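Long-range contact in putative flavoprotein decarboxylase (PDB 6JLS), which is an FMN-dependent cysteine decarboxylase of thioviridamide biosynthesis, a flavoprotein that binds flavin mononucleotide: residues V96-P100 against F181-F185. Numbering follows the deposited sequence.
Sequences VVVAP and FRSVF
Apolar helix-on-sheet packing joins the start of the C-terminal helix 182-193 to strand 95-101, an inner strand of the parallel beta-sheet in this Rossmann-like flavoprotein fold (strand order 3-2-1-4-5-6). Residues 96-98 are extended (phi -110 to -124°, psi 109 to 130°), so Val-97 CB points toward the helix and Val-98 CB away from it; Ala-99 also faces the helix, and a cis peptide bond precedes Pro-100. Val-184 and Phe-185 are helical, and Phe-185 N donates to Phe-181 O at 3.2 Å. Nearest CA pairs, Val-97 with Phe-185 (7.4 Å) and Ala-99 with Phe-181 (7.6 Å), set the two segments running in opposite senses. Phe-185 leaves its backbone sideways, but chi1 -80° (m) and chi2 -83° bring its ring to Val-97, whose CG1 makes a CH-pi contact 4.2 Å from the ring centroid, 25° off the normal. Val-97 CG1 also meets Val-184 CG1 at 4.0 Å. Met-35 of helix 32-40 touches both phenylalanines. The Pro-100 side chain, about 6 Å from bound FMN, links this core to the cofactor end of the strand, touching Ser-26 and Val-134. Phe-181, at an off-well chi1 of -97°, lays a ring face over Ala-99 CB (4.1 Å from CE1) and brings CZ to 3.9 Å from Pro-100 CB.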
loop_
_atom_site.group_PDB
_atom_site.type_symbol
_atom_site.label_atom_id
_atom_site.label_comp_id
_atom_site.label_asym_id
_atom_site.label_seq_id
_atom_site.Cartn_x
_atom_site.Cartn_y
_atom_site.Cartn_z
ATOM N N VAL A 96 3.448 39.403 -1.819
ATOM C CA VAL A 96 2.811 38.104 -1.649
ATOM C C VAL A 96 1.319 38.311 -1.843
ATOM O O VAL A 96 0.724 39.149 -1.161
ATOM C CB VAL A 96 3.100 37.521 -0.252
ATOM C CG1 VAL A 96 2.307 36.228 -0.013
ATOM C CG2 VAL A 96 4.597 37.324 -0.046
ATOM N N VAL A 97 0.719 37.561 -2.769
ATOM C CA VAL A 97 -0.714 37.645 -3.059
ATOM C C VAL A 97 -1.369 36.315 -2.707
ATOM O O VAL A 97 -0.894 35.255 -3.129
ATOM C CB VAL A 97 -0.979 37.987 -4.535
ATOM C CG1 VAL A 97 -2.475 38.146 -4.785
ATOM C CG2 VAL A 97 -0.239 39.231 -4.925
ATOM N N VAL A 98 -2.454 36.365 -1.937
ATOM C CA VAL A 98 -3.285 35.191 -1.691
ATOM C C VAL A 98 -4.603 35.427 -2.417
ATOM O O VAL A 98 -5.414 36.282 -2.022
ATOM C CB VAL A 98 -3.499 34.915 -0.198
ATOM C CG1 VAL A 98 -4.277 33.603 -0.004
ATOM C CG2 VAL A 98 -2.166 34.839 0.520
ATOM N N ALA A 99 -4.809 34.672 -3.492
ATOM C CA ALA A 99 -5.909 34.905 -4.416
ATOM C C ALA A 99 -6.179 33.632 -5.212
ATOM O O ALA A 99 -5.399 33.275 -6.104
ATOM C CB ALA A 99 -5.579 36.067 -5.348
ATOM N N PRO A 100 -7.269 32.916 -4.918
ATOM C CA PRO A 100 -8.257 33.292 -3.902
ATOM C C PRO A 100 -7.808 32.990 -2.476
ATOM O O PRO A 100 -6.980 32.107 -2.265
ATOM C CB PRO A 100 -9.466 32.444 -4.276
ATOM C CG PRO A 100 -8.857 31.194 -4.890
ATOM C CD PRO A 100 -7.615 31.658 -5.604
ATOM N N PHE A 181 -9.572 39.533 -10.975
ATOM C CA PHE A 181 -8.342 39.146 -10.284
ATOM C C PHE A 181 -7.135 39.906 -10.843
ATOM O O PHE A 181 -6.120 40.065 -10.168
ATOM C CB PHE A 181 -8.105 37.624 -10.380
ATOM C CG PHE A 181 -8.579 36.828 -9.158
ATOM C CD1 PHE A 181 -8.938 37.459 -7.969
ATOM C CD2 PHE A 181 -8.647 35.439 -9.208
ATOM C CE1 PHE A 181 -9.367 36.712 -6.864
ATOM C CE2 PHE A 181 -9.072 34.698 -8.107
ATOM C CZ PHE A 181 -9.431 35.336 -6.939
ATOM N N ARG A 182 -7.240 40.386 -12.082
ATOM C CA ARG A 182 -6.148 41.184 -12.631
ATOM C C ARG A 182 -6.004 42.506 -11.895
ATOM O O ARG A 182 -4.891 43.031 -11.767
ATOM C CB ARG A 182 -6.362 41.433 -14.123
ATOM C CG ARG A 182 -6.312 40.177 -14.971
ATOM C CD ARG A 182 -6.631 40.489 -16.424
ATOM N NE ARG A 182 -7.695 41.484 -16.539
ATOM C CZ ARG A 182 -8.992 41.222 -16.395
ATOM N NH1 ARG A 182 -9.405 39.990 -16.126
ATOM N NH2 ARG A 182 -9.878 42.201 -16.517
ATOM N N SER A 183 -7.116 43.062 -11.417
ATOM C CA SER A 183 -7.052 44.265 -10.600
ATOM C C SER A 183 -6.292 44.016 -9.303
ATOM O O SER A 183 -5.569 44.897 -8.824
ATOM C CB SER A 183 -8.470 44.757 -10.314
ATOM O OG SER A 183 -8.463 45.905 -9.492
ATOM N N VAL A 184 -6.435 42.818 -8.735
ATOM C CA VAL A 184 -5.738 42.484 -7.497
ATOM C C VAL A 184 -4.229 42.454 -7.728
ATOM O O VAL A 184 -3.452 43.033 -6.957
ATOM C CB VAL A 184 -6.267 41.145 -6.946
ATOM C CG1 VAL A 184 -5.399 40.623 -5.794
ATOM C CG2 VAL A 184 -7.723 41.298 -6.507
ATOM N N PHE A 185 -3.792 41.796 -8.804
ATOM C CA PHE A 185 -2.362 41.708 -9.060
ATOM C C PHE A 185 -1.766 43.047 -9.472
ATOM O O PHE A 185 -0.563 43.260 -9.280
ATOM C CB PHE A 185 -2.089 40.624 -10.100
ATOM C CG PHE A 185 -2.095 39.248 -9.512
ATOM C CD1 PHE A 185 -0.958 38.743 -8.896
ATOM C CD2 PHE A 185 -3.258 38.487 -9.503
ATOM C CE1 PHE A 185 -0.972 37.481 -8.316
ATOM C CE2 PHE A 185 -3.284 37.221 -8.926
ATOM C CZ PHE A 185 -2.140 36.715 -8.334
#